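Long-range contacts in putative secreted endoglycosylceramidase (Rhodococcus hoagii, PDB 6JYZ), which probably hydrolyses O-glycosidic bonds as a family 5 glycoside hydrolase, acting as an endogalactosylceramidase on glycolipids: residues G37-L41 with P410-L416; L42-N48 with F79-N85; G430-Y436 with W461-A467. All coordinates share one frame; numbering follows the deposited sequence.

Contact 1: residues G37-L41 with P410-L416; sequences GRTVL and PRAAPGL. With IPA (isopropyl alcohol), chain C.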
# COMPACT_ATOMS: atom_id res chain seq x y z
N GLY A 37 -4.71 -2.61 -23.46
CA GLY A 37 -3.45 -3.30 -23.68
C GLY A 37 -2.21 -2.53 -23.18
O GLY A 37 -1.13 -3.08 -23.36
N ARG A 38 -2.36 -1.36 -22.59
CA ARG A 38 -1.19 -0.60 -22.18
C ARG A 38 -0.63 -1.10 -20.86
O ARG A 38 -1.39 -1.54 -19.99
CB ARG A 38 -1.57 0.85 -21.99
CG ARG A 38 -2.14 1.36 -23.32
CD ARG A 38 -2.55 2.80 -23.26
NE ARG A 38 -3.49 3.06 -22.20
CZ ARG A 38 -3.78 4.27 -21.80
NH1 ARG A 38 -3.20 5.32 -22.38
NH2 ARG A 38 -4.63 4.48 -20.80
N THR A 39 0.68 -1.15 -20.75
CA THR A 39 1.34 -1.44 -19.48
C THR A 39 1.19 -0.25 -18.56
O THR A 39 1.48 0.90 -18.95
CB THR A 39 2.82 -1.69 -19.74
OG1 THR A 39 2.93 -2.77 -20.66
CG2 THR A 39 3.54 -2.03 -18.47
N VAL A 40 0.74 -0.48 -17.32
CA VAL A 40 0.45 0.58 -16.39
C VAL A 40 1.43 0.55 -15.23
O VAL A 40 1.51 -0.49 -14.56
CB VAL A 40 -1.03 0.52 -15.95
CG1 VAL A 40 -1.29 1.56 -14.87
CG2 VAL A 40 -1.95 0.76 -17.16
N LEU A 41 2.04 1.67 -14.89
CA LEU A 41 2.83 1.79 -13.69
C LEU A 41 2.01 2.58 -12.70
O LEU A 41 1.68 3.76 -12.92
CB LEU A 41 4.17 2.51 -13.99
CG LEU A 41 5.15 1.77 -14.91
CD1 LEU A 41 6.40 2.61 -15.08
CD2 LEU A 41 5.51 0.38 -14.34
N PRO A 410 6.38 6.86 -17.18
CA PRO A 410 5.23 6.57 -18.04
C PRO A 410 4.11 5.96 -17.19
O PRO A 410 4.30 4.87 -16.58
CB PRO A 410 5.76 5.58 -19.09
CG PRO A 410 6.89 4.85 -18.33
CD PRO A 410 7.50 5.87 -17.40
N ARG A 411 2.98 6.61 -17.12
CA ARG A 411 1.79 6.06 -16.46
C ARG A 411 1.23 4.87 -17.21
O ARG A 411 0.86 3.82 -16.62
CB ARG A 411 0.71 7.14 -16.32
CG ARG A 411 1.12 8.34 -15.47
CD ARG A 411 0.12 9.50 -15.75
NE ARG A 411 -1.29 9.16 -15.53
CZ ARG A 411 -2.03 9.52 -14.48
NH1 ARG A 411 -1.57 10.27 -13.52
NH2 ARG A 411 -3.26 9.04 -14.47
N ALA A 412 1.15 4.97 -18.53
CA ALA A 412 0.58 3.96 -19.38
C ALA A 412 1.29 3.98 -20.71
O ALA A 412 1.47 5.08 -21.29
CB ALA A 412 -0.93 4.16 -19.56
N ALA A 413 1.73 2.82 -21.19
CA ALA A 413 2.48 2.80 -22.44
C ALA A 413 2.31 1.47 -23.10
O ALA A 413 2.45 0.43 -22.41
CB ALA A 413 3.91 3.07 -22.20
N PRO A 414 1.95 1.37 -24.37
CA PRO A 414 1.71 0.08 -25.00
C PRO A 414 3.00 -0.68 -25.24
O PRO A 414 3.98 -0.14 -25.77
CB PRO A 414 1.05 0.44 -26.36
CG PRO A 414 1.62 1.73 -26.65
CD PRO A 414 1.78 2.50 -25.33
N GLY A 415 3.09 -1.94 -24.84
CA GLY A 415 4.28 -2.73 -25.09
C GLY A 415 5.50 -2.10 -24.45
O GLY A 415 6.58 -2.20 -25.02
N LEU A 416 5.42 -1.52 -23.24
CA LEU A 416 6.58 -0.95 -22.58
C LEU A 416 7.67 -2.00 -22.44
O LEU A 416 7.39 -3.12 -21.99
CB LEU A 416 6.13 -0.49 -21.20
CG LEU A 416 7.15 0.23 -20.37
CD1 LEU A 416 7.55 1.60 -20.96
CD2 LEU A 416 6.59 0.42 -18.96
C1 IPA C . -2.69 5.23 -16.13
C2 IPA C . -3.42 6.13 -17.13
C3 IPA C . -4.87 6.32 -16.84
O2 IPA C . -2.87 7.45 -17.09
O HOH W 1 1.53 -3.37 -22.94
O HOH W 2 5.25 -4.16 -20.60
O HOH W 3 3.81 2.64 -18.41
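T39 and A413 exchange two backbone hydrogen bonds: T39 N donates to A413 O at 2.9 Å, and A413 N donates back to T39 O. Farther along, L41 N reaches R411 O at 3.0 Å. One water donates to both T39 O and P410 O. A chi1 of -58° puts T39 OG1 beside the backbone N and CG2 opposite it, turning the hydroxyl to two waters, each 2.7 Å from OG1, and the methyl to L416. The first water also donates to G37 O and accepts from G415 N, in the type II turn A413-L416; the second donates to L416 O. The antiparallel pairing joins the first part of strand 38-47, which runs on into the catalytic barrel, to strand 409-414 of the C-terminal beta sandwich. R411 and A412 form a classic beta bulge, both facing E433. A412 CB sits over the centre of the R38 guanidinium, 3.6 Å from CZ; NE of R38 forms a salt bridge with D34, and NH1 one with E433 and a hydrogen bond with R431 O. R411 points its guanidinium edge at an isopropyl alcohol, probably from the crystallisation liquor, whose O2 accepts from NE (2.8 Å) and from NH2 and donates to E433 OE1; NH2 also bonds to G117 O. L41 CD1 lies 4.0 Å from P410 CG, and the T39 and L416 side chains cross at about a right angle, T39 CG2 3.9 Å from L416 CD2.

Contact 2: residues L42-N48 with F79-N85; sequences LRGANVN and FDVVRLN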
# COMPACT_ATOMS: atom_id res chain seq x y z
N LEU A 42 1.74 1.94 -11.57
CA LEU A 42 0.92 2.51 -10.50
C LEU A 42 1.87 2.97 -9.41
O LEU A 42 2.35 2.11 -8.61
CB LEU A 42 -0.08 1.48 -9.96
CG LEU A 42 -1.16 1.04 -10.95
CD1 LEU A 42 -1.93 -0.12 -10.33
CD2 LEU A 42 -2.07 2.23 -11.29
N ARG A 43 2.18 4.27 -9.34
CA ARG A 43 3.11 4.81 -8.35
C ARG A 43 2.41 5.86 -7.55
O ARG A 43 1.77 6.79 -8.11
CB ARG A 43 4.31 5.37 -9.10
CG ARG A 43 5.06 4.13 -9.64
CD ARG A 43 6.40 4.54 -10.19
NE ARG A 43 7.09 3.37 -10.73
CZ ARG A 43 8.21 3.59 -11.38
NH1 ARG A 43 8.68 4.83 -11.50
NH2 ARG A 43 8.80 2.56 -11.96
N GLY A 44 2.54 5.80 -6.23
CA GLY A 44 1.82 6.77 -5.40
C GLY A 44 2.15 6.57 -3.94
O GLY A 44 3.29 6.22 -3.60
N ALA A 45 1.14 6.76 -3.09
CA ALA A 45 1.40 6.78 -1.63
C ALA A 45 0.24 6.07 -0.91
O ALA A 45 -0.89 5.96 -1.41
CB ALA A 45 1.50 8.21 -1.11
N ASN A 46 0.59 5.59 0.28
CA ASN A 46 -0.38 5.16 1.29
C ASN A 46 -1.07 6.38 1.92
O ASN A 46 -0.41 7.37 2.29
CB ASN A 46 0.32 4.36 2.39
CG ASN A 46 0.67 2.97 1.93
OD1 ASN A 46 -0.14 2.05 2.13
ND2 ASN A 46 1.81 2.77 1.28
N VAL A 47 -2.39 6.25 2.08
CA VAL A 47 -3.22 7.32 2.65
C VAL A 47 -4.11 6.70 3.74
O VAL A 47 -4.94 5.85 3.40
CB VAL A 47 -4.08 7.95 1.53
CG1 VAL A 47 -5.13 8.89 2.11
CG2 VAL A 47 -3.15 8.70 0.53
N ASN A 48 -3.90 7.13 4.97
CA ASN A 48 -4.57 6.50 6.11
C ASN A 48 -5.70 7.35 6.69
O ASN A 48 -6.18 7.00 7.76
CB ASN A 48 -3.56 6.15 7.19
CG ASN A 48 -3.06 7.35 7.93
OD1 ASN A 48 -3.34 8.49 7.53
ND2 ASN A 48 -2.36 7.14 9.05
N PHE A 79 1.53 11.28 -8.79
CA PHE A 79 1.03 9.95 -8.40
C PHE A 79 -0.22 9.58 -9.18
O PHE A 79 -1.09 10.42 -9.42
CB PHE A 79 0.68 10.01 -6.92
CG PHE A 79 1.80 10.28 -5.98
CD1 PHE A 79 3.13 10.24 -6.39
CD2 PHE A 79 1.52 10.51 -4.63
CE1 PHE A 79 4.16 10.45 -5.46
CE2 PHE A 79 2.55 10.76 -3.73
CZ PHE A 79 3.86 10.70 -4.14
N ASP A 80 -0.31 8.30 -9.56
CA ASP A 80 -1.48 7.79 -10.23
C ASP A 80 -2.13 6.60 -9.48
O ASP A 80 -3.02 5.99 -10.03
CB ASP A 80 -1.21 7.37 -11.68
CG ASP A 80 -0.29 6.19 -11.79
OD1 ASP A 80 0.19 5.69 -10.74
OD2 ASP A 80 -0.06 5.74 -12.97
N VAL A 81 -1.74 6.41 -8.22
CA VAL A 81 -2.42 5.40 -7.40
C VAL A 81 -2.33 5.89 -5.96
O VAL A 81 -1.43 6.60 -5.55
CB VAL A 81 -1.76 4.00 -7.55
CG1 VAL A 81 -0.40 3.91 -6.87
CG2 VAL A 81 -2.67 2.89 -7.05
N VAL A 82 -3.30 5.42 -5.19
CA VAL A 82 -3.28 5.55 -3.73
C VAL A 82 -3.59 4.18 -3.13
O VAL A 82 -4.44 3.44 -3.64
CB VAL A 82 -4.33 6.57 -3.26
CG1 VAL A 82 -5.71 6.24 -3.75
CG2 VAL A 82 -4.41 6.65 -1.76
N ARG A 83 -2.84 3.83 -2.10
CA ARG A 83 -3.18 2.67 -1.27
C ARG A 83 -3.95 3.24 -0.08
O ARG A 83 -3.40 3.88 0.80
CB ARG A 83 -1.92 1.89 -0.89
CG ARG A 83 -2.28 0.62 -0.09
CD ARG A 83 -1.04 -0.26 0.01
NE ARG A 83 -1.23 -1.46 0.83
CZ ARG A 83 -0.69 -1.66 2.04
NH1 ARG A 83 -0.10 -0.69 2.74
NH2 ARG A 83 -0.76 -2.92 2.53
N LEU A 84 -5.28 3.04 -0.15
CA LEU A 84 -6.19 3.63 0.83
C LEU A 84 -6.34 2.66 2.01
O LEU A 84 -6.88 1.56 1.84
CB LEU A 84 -7.52 3.91 0.11
CG LEU A 84 -8.48 4.75 0.95
CD1 LEU A 84 -8.03 6.21 1.08
CD2 LEU A 84 -9.85 4.68 0.30
N ASN A 85 -5.78 3.06 3.14
CA ASN A 85 -5.73 2.15 4.29
C ASN A 85 -7.07 2.24 5.04
O ASN A 85 -7.31 3.25 5.73
CB ASN A 85 -4.57 2.58 5.20
CG ASN A 85 -3.26 2.90 4.50
OD1 ASN A 85 -2.71 3.98 4.76
ND2 ASN A 85 -2.74 2.01 3.67
O HOH W 4 -1.08 8.65 -3.79
O HOH W 5 -7.56 5.76 4.58
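Two parallel strands of the family 5 (beta/alpha)8 barrel, linked through helix 68-75, meet where L42-N48 runs beside F79-N85. D80 OD1 accepts from R43 N (2.8 Å) and D80 N donates to R43 O; D80 CG lies between its backbone N and carbonyl carbon (chi1 66°), which brings OD1 round to R43 N. G44 CA lies over one face of the F79 ring, 3.9 Å from its centroid. A water joins A45 N to V81 O, and direct ladder bonds follow, including V47 N to R83 O. V47 CG2 and V82 CG2 pack tightly, 3.3 Å apart. N46 OD1 accepts twice: from R83 NH1 at 2.8 Å, with the guanidinium nearly perpendicular to the amide, and from N85 ND2 at 3.0 Å, on a lone pair between almost coplanar amides. A leucine here removes that acceptor and the amide donor, and would probably leave R83 and N85 freer to turn, with G328 O and W359 O without this donor. R83 also forms salt bridges with D218, E263 and E329, and N85 bonds to D123. N46 thus ties the arginine to the barrel wall within a buried acidic cluster, fixing its direction by hydrogen bonds and charge.

Contact 3: residues G430-Y436 with W461-A467; sequences GRIEAWY and WRLIGEA. With IPA (isopropyl alcohol), chain C.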
# COMPACT_ATOMS: atom_id res chain seq x y z
N GLY A 430 -0.92 2.20 -29.33
CA GLY A 430 -1.89 2.81 -28.42
C GLY A 430 -1.35 4.13 -27.89
O GLY A 430 -0.31 4.64 -28.32
N ARG A 431 -2.08 4.69 -26.95
CA ARG A 431 -1.77 6.00 -26.42
C ARG A 431 -0.78 5.96 -25.26
O ARG A 431 -1.00 5.27 -24.24
CB ARG A 431 -3.07 6.66 -25.92
CG ARG A 431 -2.87 8.06 -25.37
CD ARG A 431 -4.19 8.61 -24.83
NE ARG A 431 -5.12 8.72 -25.94
CZ ARG A 431 -5.56 9.88 -26.42
NH1 ARG A 431 -5.16 11.02 -25.90
NH2 ARG A 431 -6.41 9.88 -27.43
N ILE A 432 0.31 6.65 -25.40
CA ILE A 432 1.26 6.85 -24.31
C ILE A 432 0.76 7.94 -23.40
O ILE A 432 0.35 9.02 -23.89
CB ILE A 432 2.61 7.28 -24.90
CG1 ILE A 432 3.21 6.13 -25.71
CG2 ILE A 432 3.58 7.71 -23.80
CD1 ILE A 432 4.29 6.57 -26.73
N GLU A 433 0.84 7.77 -22.07
CA GLU A 433 0.59 8.82 -21.12
C GLU A 433 1.72 8.88 -20.13
O GLU A 433 2.03 7.83 -19.51
CB GLU A 433 -0.69 8.57 -20.37
CG GLU A 433 -1.89 8.63 -21.30
CD GLU A 433 -3.24 8.40 -20.60
OE1 GLU A 433 -3.48 8.99 -19.52
OE2 GLU A 433 -4.08 7.74 -21.22
N ALA A 434 2.38 10.00 -19.95
CA ALA A 434 3.54 10.08 -19.07
C ALA A 434 3.49 11.33 -18.23
O ALA A 434 2.88 12.36 -18.63
CB ALA A 434 4.83 9.95 -19.84
N TRP A 435 4.18 11.31 -17.08
CA TRP A 435 4.32 12.43 -16.17
C TRP A 435 5.75 12.95 -16.15
O TRP A 435 6.69 12.17 -16.14
CB TRP A 435 4.00 11.90 -14.75
CG TRP A 435 4.48 12.77 -13.63
CD1 TRP A 435 5.58 12.56 -12.83
CD2 TRP A 435 3.95 14.04 -13.17
NE1 TRP A 435 5.76 13.58 -11.92
CE2 TRP A 435 4.78 14.52 -12.13
CE3 TRP A 435 2.80 14.78 -13.54
CZ2 TRP A 435 4.45 15.69 -11.42
CZ3 TRP A 435 2.50 15.94 -12.82
CH2 TRP A 435 3.32 16.37 -11.78
N TYR A 436 5.87 14.28 -16.03
CA TYR A 436 7.16 14.92 -15.81
C TYR A 436 6.99 15.99 -14.74
O TYR A 436 6.06 16.80 -14.87
CB TYR A 436 7.71 15.61 -17.08
CG TYR A 436 7.93 14.66 -18.22
CD1 TYR A 436 6.88 14.28 -19.05
CD2 TYR A 436 9.17 14.09 -18.39
CE1 TYR A 436 7.04 13.30 -20.00
CE2 TYR A 436 9.36 13.12 -19.38
CZ TYR A 436 8.29 12.72 -20.16
OH TYR A 436 8.44 11.72 -21.08
N TRP A 461 3.86 18.30 -15.79
CA TRP A 461 3.46 18.19 -17.16
C TRP A 461 2.94 16.80 -17.44
O TRP A 461 3.49 15.83 -16.90
CB TRP A 461 4.62 18.44 -18.12
CG TRP A 461 5.24 19.78 -17.91
CD1 TRP A 461 6.12 20.14 -16.93
CD2 TRP A 461 4.99 20.92 -18.74
NE1 TRP A 461 6.40 21.48 -17.06
CE2 TRP A 461 5.78 21.95 -18.18
CE3 TRP A 461 4.23 21.15 -19.89
CZ2 TRP A 461 5.76 23.25 -18.72
CZ3 TRP A 461 4.25 22.41 -20.46
CH2 TRP A 461 5.02 23.43 -19.87
N ARG A 462 1.91 16.71 -18.27
CA ARG A 462 1.44 15.41 -18.77
C ARG A 462 1.70 15.33 -20.23
O ARG A 462 1.38 16.28 -21.01
CB ARG A 462 -0.05 15.25 -18.47
CG ARG A 462 -0.31 14.98 -17.00
CD ARG A 462 0.01 13.49 -16.64
NE ARG A 462 -0.87 12.57 -17.35
CZ ARG A 462 -2.05 12.20 -16.96
NH1 ARG A 462 -2.51 12.68 -15.83
NH2 ARG A 462 -2.73 11.37 -17.74
N LEU A 463 2.26 14.24 -20.73
CA LEU A 463 2.51 13.95 -22.10
C LEU A 463 1.50 12.94 -22.59
O LEU A 463 1.23 11.92 -21.91
CB LEU A 463 3.94 13.44 -22.25
CG LEU A 463 4.22 12.80 -23.60
CD1 LEU A 463 4.47 13.81 -24.69
CD2 LEU A 463 5.46 11.90 -23.49
N ILE A 464 0.98 13.16 -23.78
CA ILE A 464 0.24 12.16 -24.53
C ILE A 464 0.79 12.05 -25.91
O ILE A 464 1.38 12.99 -26.46
CB ILE A 464 -1.27 12.48 -24.54
CG1 ILE A 464 -1.87 12.65 -23.15
CG2 ILE A 464 -2.06 11.49 -25.36
CD1 ILE A 464 -2.20 11.39 -22.44
N GLY A 465 0.68 10.90 -26.52
CA GLY A 465 1.02 10.70 -27.90
C GLY A 465 0.65 9.31 -28.35
O GLY A 465 0.22 8.50 -27.51
N GLU A 466 0.69 9.00 -29.62
CA GLU A 466 0.26 7.72 -30.14
C GLU A 466 1.42 6.94 -30.71
O GLU A 466 2.15 7.44 -31.58
CB GLU A 466 -0.74 7.93 -31.30
CG GLU A 466 -1.54 6.67 -31.65
CD GLU A 466 -2.55 6.12 -30.64
OE1 GLU A 466 -2.89 6.83 -29.68
OE2 GLU A 466 -3.02 4.96 -30.83
N ALA A 467 1.53 5.65 -30.32
CA ALA A 467 2.54 4.75 -30.81
C ALA A 467 1.88 3.73 -31.73
O ALA A 467 0.70 3.39 -31.51
CB ALA A 467 3.22 4.04 -29.62
C1 IPA C . -2.69 5.23 -16.13
C2 IPA C . -3.42 6.13 -17.13
C3 IPA C . -4.87 6.32 -16.84
O2 IPA C . -2.87 7.45 -17.09
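G430 and A467 begin an antiparallel ladder that continues without a break to Y436 and W461. Four hydrogen-bonded pairs, G430-A467, I432-G465, A434-L463 and Y436-W461, each exchange two backbone bonds, among them the nearly straight A467 N to G430 O bond (2.9 Å, 178° at the hydrogen). CA-H...O contacts fill the intervening positions, such as I464 CA to I432 O at 3.2 Å.

R431, E433, R462 and E466 share one face of the sheet with I464 and W435. E433 OE1 forms a salt bridge with R462 NH2 (3.1 Å), entering at the edge of a guanidinium nearly coplanar with the carboxylate. The R462 chain bends at chi2 (-77°) and chi3 (-64°), which brings its end across to E433. The same OE1 accepts a hydrogen bond from isopropyl alcohol O2 at 2.9 Å, while OE2 is held by R38. R411, which donates to that alcohol, brings a further guanidinium into this cluster. Nearby, R431 lays its aliphatic part against I464, R431 CG lying 3.5 Å from I464 CG2. E466 folds back over the opposite strand, where its OE2 approaches G430 CA at 3.4 Å.

Apolar groups line the other face. I432 CD1 touches A467 CB at 4.0 Å, and the edge of the Y436 ring meets L463 CB, 3.8 Å from Y436 CE1. I432, A434 and Y436 also pack on F424, and L463 on V473, both from the second sheet of the beta sandwich.

The strand pair is therefore two-sided. One face seals the hydrophobic sandwich interior; on the other, E433 is shared between two arginines and the alcohol, and the gathered positive charge would probably stabilise its ionised form.

Contact 2 lies deepest, all its residues buried in the barrel; contact 1 is also largely buried but sits at the domain junction, and contact 3 is partly exposed in the C-terminal sandwich, farthest from the chain's centre. Strand 38-47 serves both contacts 1 and 2, pairing antiparallel with the sandwich and then parallel within the barrel. Strand 409-414 neighbours 431-437, linking contacts 1 and 3, and the R38-E433 salt bridge and the isopropyl alcohol join them further. Contacts 2 and 3 do not touch. The chemistry differs accordingly: a buried amide-guanidinium network in contact 2, backbone pairing with waters gathered on a threonine hydroxyl in contact 1, and a charged face backed by an apolar one in contact 3.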